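Local coordinates for protein histidine acid phosphatase (Bifidobacterium longum subsp. infantis, PDB 6RXD) that probably removes phosphate by hydrolysis from myo-inositol hexakisphosphate and related inositol polyphosphates, and from 2,3-bisphosphoglycerate, as a histidine acid phytase of the MINPP1 subfamily, at residues P373-F378 with A408-P413; N380-R385 with Y493-L498; V477-E482 with S500-D505. One frame throughout, in Å; residues are numbered along the deposited sequence. Where two conformers were deposited one is given.

Interaction 1 of 3, residues P373-F378 with A408-P413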
loop_
_atom_site.group_PDB
_atom_site.type_symbol
_atom_site.label_atom_id
_atom_site.label_comp_id
_atom_site.label_asym_id
_atom_site.label_seq_id
_atom_site.Cartn_x
_atom_site.Cartn_y
_atom_site.Cartn_z
ATOM N N PRO A 373 4.715 2.926 -16.996
ATOM C CA PRO A 373 5.911 2.079 -17.116
ATOM C C PRO A 373 5.729 0.706 -16.477
ATOM O O PRO A 373 6.340 -0.261 -16.946
ATOM C CB PRO A 373 6.977 2.855 -16.335
ATOM C CG PRO A 373 6.523 4.274 -16.370
ATOM C CD PRO A 373 5.033 4.267 -16.465
ATOM N N LEU A 374 4.937 0.620 -15.409
ATOM C CA LEU A 374 4.714 -0.664 -14.748
ATOM C C LEU A 374 3.778 -1.537 -15.576
ATOM O O LEU A 374 4.026 -2.736 -15.767
ATOM C CB LEU A 374 4.144 -0.465 -13.343
ATOM C CG LEU A 374 3.846 -1.764 -12.585
ATOM C CD1 LEU A 374 5.096 -2.633 -12.458
ATOM C CD2 LEU A 374 3.281 -1.422 -11.210
ATOM N N LEU A 375 2.704 -0.941 -16.079
ATOM C CA LEU A 375 1.796 -1.659 -16.973
ATOM C C LEU A 375 2.543 -2.101 -18.235
ATOM O O LEU A 375 2.376 -3.232 -18.689
ATOM C CB LEU A 375 0.581 -0.797 -17.327
ATOM C CG LEU A 375 -0.424 -1.431 -18.297
ATOM C CD1 LEU A 375 -0.848 -2.821 -17.819
ATOM C CD2 LEU A 375 -1.634 -0.515 -18.429
ATOM N N ASP A 376 3.385 -1.225 -18.783
ATOM C CA ASP A 376 4.243 -1.612 -19.904
ATOM C C ASP A 376 5.075 -2.839 -19.546
ATOM O O ASP A 376 5.192 -3.768 -20.344
ATOM C CB ASP A 376 5.198 -0.476 -20.308
ATOM C CG ASP A 376 4.504 0.659 -21.042
ATOM O OD1 ASP A 376 3.335 0.500 -21.459
ATOM O OD2 ASP A 376 5.153 1.717 -21.217
ATOM N N ASP A 377 5.662 -2.854 -18.355
ATOM C CA ASP A 377 6.526 -3.970 -17.983
ATOM C C ASP A 377 5.737 -5.247 -17.704
ATOM O O ASP A 377 6.237 -6.354 -17.938
ATOM C CB ASP A 377 7.387 -3.634 -16.762
ATOM C CG ASP A 377 8.630 -4.494 -16.690
ATOM O OD1 ASP A 377 9.418 -4.460 -17.658
ATOM O OD2 ASP A 377 8.810 -5.227 -15.692
ATOM N N PHE A 378 4.515 -5.095 -17.202
ATOM C CA PHE A 378 3.642 -6.256 -16.985
ATOM C C PHE A 378 3.429 -6.982 -18.307
ATOM O O PHE A 378 3.415 -8.212 -18.361
ATOM C CB PHE A 378 2.296 -5.850 -16.362
ATOM C CG PHE A 378 2.185 -6.158 -14.887
ATOM C CD1 PHE A 378 1.262 -7.101 -14.429
ATOM C CD2 PHE A 378 3.002 -5.520 -13.965
ATOM C CE1 PHE A 378 1.147 -7.396 -13.072
ATOM C CE2 PHE A 378 2.897 -5.807 -12.596
ATOM C CZ PHE A 378 1.968 -6.747 -12.156
ATOM N N ALA A 408 -5.738 2.602 -10.662
ATOM C CA ALA A 408 -6.529 3.570 -11.405
ATOM C C ALA A 408 -6.302 3.416 -12.908
ATOM O O ALA A 408 -7.254 3.502 -13.701
ATOM C CB ALA A 408 -6.211 4.999 -10.942
ATOM N N LEU A 409 -5.053 3.176 -13.306
ATOM C CA LEU A 409 -4.735 3.018 -14.734
ATOM C C LEU A 409 -5.364 1.739 -15.295
ATOM O O LEU A 409 -5.863 1.730 -16.424
ATOM C CB LEU A 409 -3.221 3.003 -14.935
ATOM C CG LEU A 409 -2.762 2.999 -16.392
ATOM C CD1 LEU A 409 -3.122 4.297 -17.065
ATOM C CD2 LEU A 409 -1.245 2.809 -16.390
ATOM N N LEU A 410 -5.340 0.667 -14.507
ATOM C CA LEU A 410 -5.948 -0.605 -14.908
ATOM C C LEU A 410 -7.463 -0.587 -14.800
ATOM O O LEU A 410 -8.136 -1.441 -15.381
ATOM C CB LEU A 410 -5.434 -1.755 -14.033
ATOM C CG LEU A 410 -4.088 -2.363 -14.402
ATOM C CD1 LEU A 410 -3.667 -3.370 -13.340
ATOM C CD2 LEU A 410 -4.213 -3.040 -15.761
ATOM N N GLY A 411 -8.002 0.351 -14.028
ATOM C CA GLY A 411 -9.444 0.390 -13.821
ATOM C C GLY A 411 -9.927 -0.755 -12.951
ATOM O O GLY A 411 -11.008 -1.304 -13.178
ATOM N N LEU A 412 -9.117 -1.110 -11.952
ATOM C CA LEU A 412 -9.464 -2.165 -11.002
ATOM C C LEU A 412 -10.675 -1.758 -10.167
ATOM O O LEU A 412 -10.969 -0.574 -10.010
ATOM C CB LEU A 412 -8.269 -2.446 -10.082
ATOM C CG LEU A 412 -7.019 -3.020 -10.744
ATOM C CD1 LEU A 412 -5.947 -3.341 -9.692
ATOM C CD2 LEU A 412 -7.392 -4.268 -11.529
ATOM N N PRO A 413 -11.396 -2.750 -9.616
ATOM C CA PRO A 413 -12.584 -2.420 -8.819
ATOM C C PRO A 413 -12.227 -1.497 -7.661
ATOM O O PRO A 413 -11.196 -1.703 -6.992
ATOM C CB PRO A 413 -13.044 -3.781 -8.291
ATOM C CG PRO A 413 -12.445 -4.790 -9.261
ATOM C CD PRO A 413 -11.153 -4.201 -9.699
#

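Interaction 2 of 3, residues N380-R385 with Y493-L498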
loop_
_atom_site.group_PDB
_atom_site.type_symbol
_atom_site.label_atom_id
_atom_site.label_comp_id
_atom_site.label_asym_id
_atom_site.label_seq_id
_atom_site.Cartn_x
_atom_site.Cartn_y
_atom_site.Cartn_z
ATOM N N ASN A 380 5.416 -6.434 -21.178
ATOM C CA ASN A 380 6.708 -6.718 -21.806
ATOM C C ASN A 380 7.381 -7.981 -21.278
ATOM O O ASN A 380 8.054 -8.685 -22.028
ATOM C CB ASN A 380 7.662 -5.530 -21.658
ATOM C CG ASN A 380 7.321 -4.382 -22.587
ATOM O OD1 ASN A 380 6.626 -4.562 -23.585
ATOM N ND2 ASN A 380 7.816 -3.188 -22.263
ATOM N N THR A 381 7.234 -8.253 -19.987
ATOM C CA THR A 381 7.841 -9.452 -19.417
ATOM C C THR A 381 7.094 -10.714 -19.855
ATOM O O THR A 381 7.685 -11.797 -19.921
ATOM C CB THR A 381 7.971 -9.402 -17.870
ATOM O OG1 THR A 381 6.678 -9.254 -17.281
ATOM C CG2 THR A 381 8.874 -8.260 -17.420
ATOM N N ILE A 382 5.803 -10.582 -20.154
ATOM C CA ILE A 382 5.075 -11.696 -20.746
ATOM C C ILE A 382 5.651 -11.959 -22.137
ATOM O O ILE A 382 5.977 -13.098 -22.471
ATOM C CB ILE A 382 3.563 -11.427 -20.842
ATOM C CG1 ILE A 382 2.955 -11.331 -19.447
ATOM C CG2 ILE A 382 2.865 -12.545 -21.624
ATOM C CD1 ILE A 382 1.493 -10.824 -19.453
ATOM N N ASP A 383 5.788 -10.907 -22.944
ATOM C CA ASP A 383 6.378 -11.059 -24.274
ATOM C C ASP A 383 7.757 -11.721 -24.214
ATOM O O ASP A 383 8.062 -12.604 -25.022
ATOM C CB ASP A 383 6.497 -9.711 -24.989
ATOM C CG ASP A 383 5.171 -9.181 -25.481
ATOM O OD1 ASP A 383 4.235 -9.978 -25.717
ATOM O OD2 ASP A 383 5.071 -7.944 -25.643
ATOM N N ALA A 384 8.597 -11.306 -23.267
ATOM C CA ALA A 384 9.944 -11.884 -23.163
ATOM C C ALA A 384 9.896 -13.402 -22.995
ATOM O O ALA A 384 10.703 -14.130 -23.573
ATOM C CB ALA A 384 10.716 -11.254 -22.013
ATOM N N ARG A 385 8.936 -13.871 -22.205
ATOM C CA ARG A 385 8.767 -15.298 -21.942
ATOM C C ARG A 385 8.178 -16.014 -23.156
ATOM O O ARG A 385 8.704 -17.040 -23.610
ATOM C CB ARG A 385 7.866 -15.494 -20.713
ATOM C CG ARG A 385 7.488 -16.941 -20.409
ATOM C CD ARG A 385 8.706 -17.864 -20.284
ATOM N NE ARG A 385 8.305 -19.221 -19.920
ATOM C CZ ARG A 385 9.108 -20.276 -19.980
ATOM N NH1 ARG A 385 10.359 -20.129 -20.404
ATOM N NH2 ARG A 385 8.663 -21.477 -19.625
ATOM N N TYR A 493 -8.171 -13.935 -20.596
ATOM C CA TYR A 493 -8.154 -12.988 -21.713
ATOM C C TYR A 493 -6.930 -13.207 -22.586
ATOM O O TYR A 493 -5.823 -13.421 -22.073
ATOM C CB TYR A 493 -8.073 -11.563 -21.173
ATOM C CG TYR A 493 -9.261 -11.143 -20.357
ATOM C CD1 TYR A 493 -10.223 -10.309 -20.898
ATOM C CD2 TYR A 493 -9.430 -11.591 -19.047
ATOM C CE1 TYR A 493 -11.322 -9.905 -20.150
ATOM C CE2 TYR A 493 -10.536 -11.191 -18.285
ATOM C CZ TYR A 493 -11.469 -10.352 -18.847
ATOM O OH TYR A 493 -12.556 -9.944 -18.111
ATOM N N LYS A 494 -7.112 -13.098 -23.899
ATOM C CA LYS A 494 -5.980 -13.180 -24.821
ATOM C C LYS A 494 -4.996 -12.042 -24.579
ATOM O O LYS A 494 -5.398 -10.908 -24.274
ATOM C CB LYS A 494 -6.453 -13.101 -26.265
ATOM C CG LYS A 494 -7.064 -14.377 -26.814
ATOM C CD LYS A 494 -7.202 -14.252 -28.333
ATOM C CE LYS A 494 -7.869 -15.493 -28.937
ATOM N NZ LYS A 494 -8.085 -15.351 -30.421
ATOM N N LEU A 495 -3.711 -12.347 -24.731
ATOM C CA LEU A 495 -2.672 -11.329 -24.601
ATOM C C LEU A 495 -2.874 -10.209 -25.621
ATOM O O LEU A 495 -2.672 -9.031 -25.312
ATOM C CB LEU A 495 -1.291 -11.963 -24.770
ATOM C CG LEU A 495 -0.087 -11.020 -24.675
ATOM C CD1 LEU A 495 0.015 -10.401 -23.300
ATOM C CD2 LEU A 495 1.185 -11.784 -25.012
ATOM N N THR A 496 -3.274 -10.576 -26.830
ATOM C CA THR A 496 -3.545 -9.578 -27.866
ATOM C C THR A 496 -4.655 -8.628 -27.410
ATOM O O THR A 496 -4.589 -7.417 -27.640
ATOM C CB THR A 496 -3.961 -10.239 -29.185
ATOM O OG1 THR A 496 -4.987 -11.206 -28.922
ATOM C CG2 THR A 496 -2.774 -10.944 -29.843
ATOM N N GLU A 497 -5.672 -9.188 -26.761
ATOM C CA GLU A 497 -6.804 -8.395 -26.301
ATOM C C GLU A 497 -6.367 -7.423 -25.216
ATOM O O GLU A 497 -6.763 -6.254 -25.238
ATOM C CB GLU A 497 -7.947 -9.298 -25.808
ATOM C CG GLU A 497 -9.074 -8.547 -25.084
ATOM C CD GLU A 497 -9.942 -7.707 -26.003
ATOM O OE1 GLU A 497 -9.688 -7.671 -27.225
ATOM O OE2 GLU A 497 -10.897 -7.072 -25.498
ATOM N N LEU A 498 -5.554 -7.892 -24.269
ATOM C CA LEU A 498 -5.083 -7.014 -23.198
ATOM C C LEU A 498 -4.245 -5.871 -23.746
ATOM O O LEU A 498 -4.353 -4.742 -23.271
ATOM C CB LEU A 498 -4.298 -7.782 -22.135
ATOM C CG LEU A 498 -5.114 -8.784 -21.323
ATOM C CD1 LEU A 498 -4.282 -9.320 -20.162
ATOM C CD2 LEU A 498 -6.391 -8.121 -20.815
#

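Interaction 3 of 3, residues V477-E482 with S500-D505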
loop_
_atom_site.group_PDB
_atom_site.type_symbol
_atom_site.label_atom_id
_atom_site.label_comp_id
_atom_site.label_asym_id
_atom_site.label_seq_id
_atom_site.Cartn_x
_atom_site.Cartn_y
_atom_site.Cartn_z
ATOM N N VAL A 477 -10.458 -11.674 -10.387
ATOM C CA VAL A 477 -11.313 -10.614 -10.897
ATOM C C VAL A 477 -11.214 -10.561 -12.411
ATOM O O VAL A 477 -10.197 -10.950 -12.987
ATOM C CB VAL A 477 -10.930 -9.231 -10.306
ATOM C CG1 VAL A 477 -11.215 -9.186 -8.809
ATOM C CG2 VAL A 477 -9.467 -8.898 -10.602
ATOM N N PRO A 478 -12.280 -10.085 -13.062
ATOM C CA PRO A 478 -12.185 -9.793 -14.492
ATOM C C PRO A 478 -11.262 -8.611 -14.711
ATOM O O PRO A 478 -11.043 -7.808 -13.799
ATOM C CB PRO A 478 -13.619 -9.403 -14.868
ATOM C CG PRO A 478 -14.253 -8.940 -13.578
ATOM C CD PRO A 478 -13.617 -9.801 -12.508
ATOM N N PHE A 479 -10.715 -8.504 -15.911
ATOM C CA PHE A 479 -10.105 -7.253 -16.325
ATOM C C PHE A 479 -11.217 -6.234 -16.553
ATOM O O PHE A 479 -12.406 -6.573 -16.453
ATOM C CB PHE A 479 -9.248 -7.469 -17.576
ATOM C CG PHE A 479 -7.860 -8.010 -17.271
ATOM C CD1 PHE A 479 -6.786 -7.145 -17.115
ATOM C CD2 PHE A 479 -7.642 -9.376 -17.129
ATOM C CE1 PHE A 479 -5.517 -7.632 -16.839
ATOM C CE2 PHE A 479 -6.373 -9.869 -16.850
ATOM C CZ PHE A 479 -5.309 -8.987 -16.699
ATOM N N ARG A 480 -10.846 -4.983 -16.815
ATOM C CA ARG A 480 -11.819 -3.894 -16.925
ATOM C C ARG A 480 -12.862 -4.186 -17.993
ATOM O O ARG A 480 -12.594 -4.922 -18.944
ATOM C CB ARG A 480 -11.107 -2.567 -17.219
ATOM C CG ARG A 480 -10.197 -2.624 -18.424
ATOM C CD ARG A 480 -9.453 -1.294 -18.623
ATOM N NE ARG A 480 -10.390 -0.172 -18.618
ATOM C CZ ARG A 480 -10.179 1.007 -18.036
ATOM N NH1 ARG A 480 -9.039 1.270 -17.399
ATOM N NH2 ARG A 480 -11.121 1.945 -18.102
ATOM N N SER A 481 -14.052 -3.614 -17.826
ATOM C CA SER A 481 -15.235 -4.020 -18.591
ATOM C C SER A 481 -15.103 -3.898 -20.107
ATOM O O SER A 481 -15.809 -4.583 -20.847
ATOM C CB SER A 481 -16.456 -3.230 -18.115
ATOM O OG SER A 481 -16.312 -1.869 -18.465
ATOM N N GLU A 482 -14.205 -3.044 -20.584
ATOM C CA GLU A 482 -14.012 -2.937 -22.026
ATOM C C GLU A 482 -13.382 -4.204 -22.609
ATOM O O GLU A 482 -13.549 -4.510 -23.799
ATOM C CB GLU A 482 -13.157 -1.711 -22.357
ATOM C CG GLU A 482 -13.765 -0.384 -21.933
ATOM C CD GLU A 482 -13.235 0.105 -20.592
ATOM O OE1 GLU A 482 -12.867 -0.733 -19.734
ATOM O OE2 GLU A 482 -13.168 1.336 -20.399
ATOM N N SER A 500 -4.530 -4.354 -26.479
ATOM C CA SER A 500 -5.442 -3.365 -27.029
ATOM C C SER A 500 -6.296 -2.715 -25.952
ATOM O O SER A 500 -6.398 -1.489 -25.881
ATOM C CB SER A 500 -6.336 -4.029 -28.088
ATOM O OG SER A 500 -7.386 -3.188 -28.517
ATOM N N CYS A 501 -6.900 -3.526 -25.093
ATOM C CA CYS A 501 -7.943 -3.039 -24.190
ATOM C C CYS A 501 -7.409 -2.361 -22.932
ATOM O O CYS A 501 -8.133 -1.611 -22.271
ATOM C CB CYS A 501 -8.944 -4.154 -23.831
ATOM S SG CYS A 501 -8.411 -5.414 -22.621
ATOM N N LEU A 502 -6.151 -2.628 -22.592
ATOM C CA LEU A 502 -5.541 -1.963 -21.439
ATOM C C LEU A 502 -4.826 -0.682 -21.827
ATOM O O LEU A 502 -4.389 0.073 -20.956
ATOM C CB LEU A 502 -4.578 -2.887 -20.693
ATOM C CG LEU A 502 -5.249 -4.141 -20.138
ATOM C CD1 LEU A 502 -4.264 -4.906 -19.270
ATOM C CD2 LEU A 502 -6.497 -3.768 -19.342
ATOM N N ALA A 503 -4.703 -0.436 -23.128
ATOM C CA ALA A 503 -4.156 0.834 -23.608
ATOM C C ALA A 503 -5.198 1.943 -23.422
ATOM O O ALA A 503 -6.375 1.658 -23.189
ATOM C CB ALA A 503 -3.738 0.718 -25.069
ATOM N N ALA A 504 -4.778 3.202 -23.542
ATOM C CA ALA A 504 -5.657 4.341 -23.229
ATOM C C ALA A 504 -6.970 4.411 -24.027
ATOM O O ALA A 504 -7.983 4.899 -23.515
ATOM C CB ALA A 504 -4.881 5.672 -23.325
ATOM N N ASP A 505 -6.966 3.937 -25.274
ATOM C CA ASP A 505 -8.203 3.888 -26.040
ATOM C C ASP A 505 -9.179 2.805 -25.572
ATOM O O ASP A 505 -10.349 2.826 -25.952
ATOM C CB ASP A 505 -7.924 3.678 -27.528
ATOM C CG ASP A 505 -7.155 4.806 -28.122
ATOM O OD1 ASP A 505 -7.292 5.062 -29.333
ATOM O OD2 ASP A 505 -6.405 5.416 -27.355
#

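Interaction 1 of 3, residues P373-F378 with A408-P413
Leu375 reaches from helix 372-386 to two consecutive leucines, Leu409 and Leu410, at the C-terminal end of helix 400-410. Its CB already takes part, 4.1 Å from Leu409 CD2. With chi1 at 178° the chain swings away from its own backbone N and runs out to the neighbouring helix, where the fork divides the work. The CD2 branch lies 3.9 Å from Leu409 CD2, and the CD1 branch lies 4.0 Å from Leu410 CD2. One methyl of Leu409 therefore sees both the root and one tip of Leu375, while Leu410 meets the other tip, and each of these partners lies aslant to Leu375. The bond from CA to CB points across the contact in Leu409 but not in Leu410, which has to bring its CD2 methyl round from the flank. Just beyond, Gly411 takes positive phi (71°) as the C-prime residue of a Schellman motif, with Leu412 N turned back to Ala407 O. Phe406, one turn before Leu410, also packs on Leu375. The two segments meet through methyl and methylene groups alone, which implies that shape and exclusion of water, rather than directed bonds, hold the closing turn of helix 400-410 beside helix 372-386.

Interaction 2 of 3, residues N380-R385 with Y493-L498
Two helices meet here beside the central mixed sheet of the histidine phosphatase fold: the later part of helix 372-386, and the first turn of helix 495-501, which follows directly on strand 493-494. Lys494 is the N-cap residue of that second helix, and Leu495, next in line, supplies the side chain that Ile382 and Asp383 share. Its CG stands opposite the backbone N (chi1 179°), sending both methyls across to helix 372-386. There Ile382 receives them with its CG2 branch, which is 3.9 Å from Leu495 CD2 and equally near the other methyl, CD1. The longer arm of Ile382 runs past rather than into the leucine, its CD1 coming within 4.1 Å of Leu495 CD1; the two side chains lie alongside with their tips heading opposite ways. The CD2 methyl also has a polar neighbour. Asp383 OD1 sits 3.6 Å from Leu495 CD2, the carboxylate reaching the methyl at a slant although the side chain does not set out toward it. That oxygen has its real partner in Lys499, one turn along the leucine's own helix, with which it forms a salt bridge. On the sheet side Ile382 also packs against Tyr38, Glu40, Trp448 and Val450. The contact itself is apolar apart from the carboxylate oxygen of Asp383: the Asp383-Lys499 pair joins the same two helices electrostatically, and it gives that oxygen a polar partner, so the leucine methyl beside it need not supply one.

Interaction 3 of 3, residues V477-E482 with S500-D505
The Phe479 ring meets Leu502 obliquely, with neither face nor edge squarely presented. Its CE1 is 3.9 Å from Leu502 CD1, and its CD1 is 4.1 Å from the other methyl, CD2, the two side chains crossing at about a right angle. The second flat group, the guanidinium of Arg480, has the carboxylate carbon of Glu482 at its edge, in its plane. The grip is side-on and bidentate. NE gives a nearly straight bond (171°) of 2.8 Å to Glu482 OE1, almost in the guanidinium plane but reaching that oxygen from above the carboxylate plane. NH2 gives a more bent one of 3.1 Å to Glu482 OE2, on its syn side. This salt bridge stays within segment 477-482 and fixes the rotation of the arginine's end. The aliphatic part of Arg480 does the touching across the contact: CD is 3.9 Å from Leu502 CD2 and lies as far from Cys501 O, a plain packing contact. A bend at chi3 (-51°) then turns the head group to Glu482. Leu502 thus meets the ring and the arginine on adjoining sides, CD1 mainly toward the ring and CD2 mainly toward the arginine. Cys501 O accepts a hydrogen bond from His506 ND1, and His506, a zinc ligand in another structure of this protein, also packs on Arg480 and Glu482. The loop after strand 475-477 lies against helix 495-501 and the residues that follow it, tied there by the Cys483-Cys501 disulfide, while Phe479 reaches back to Met470 of strand 467-472 and sets edge-to-face pairs with Trp448 and Tyr493.

From the N terminus, helix 372-386 comes first and serves two contacts: its earlier turns enter interaction 1, its later ones interaction 2. Interaction 1 closes a short excursion through strand 391-398 and helix 400-410. Interaction 2 opens before that loop is shut and spans 107 residues, so the two cross. Interaction 3 begins after interaction 1 has closed; it closes a loop of 17 residues, and segment 493-498 of interaction 2 lies within that loop, so these two cross. The meeting points are close: Arg480 NH1 packs on the Leu409 and Leu410 carbonyls, and Leu498 CD1 on the Phe479 ring. Together they join helices 372-386, 400-410 and 495-501 with the loop after strand 475-477.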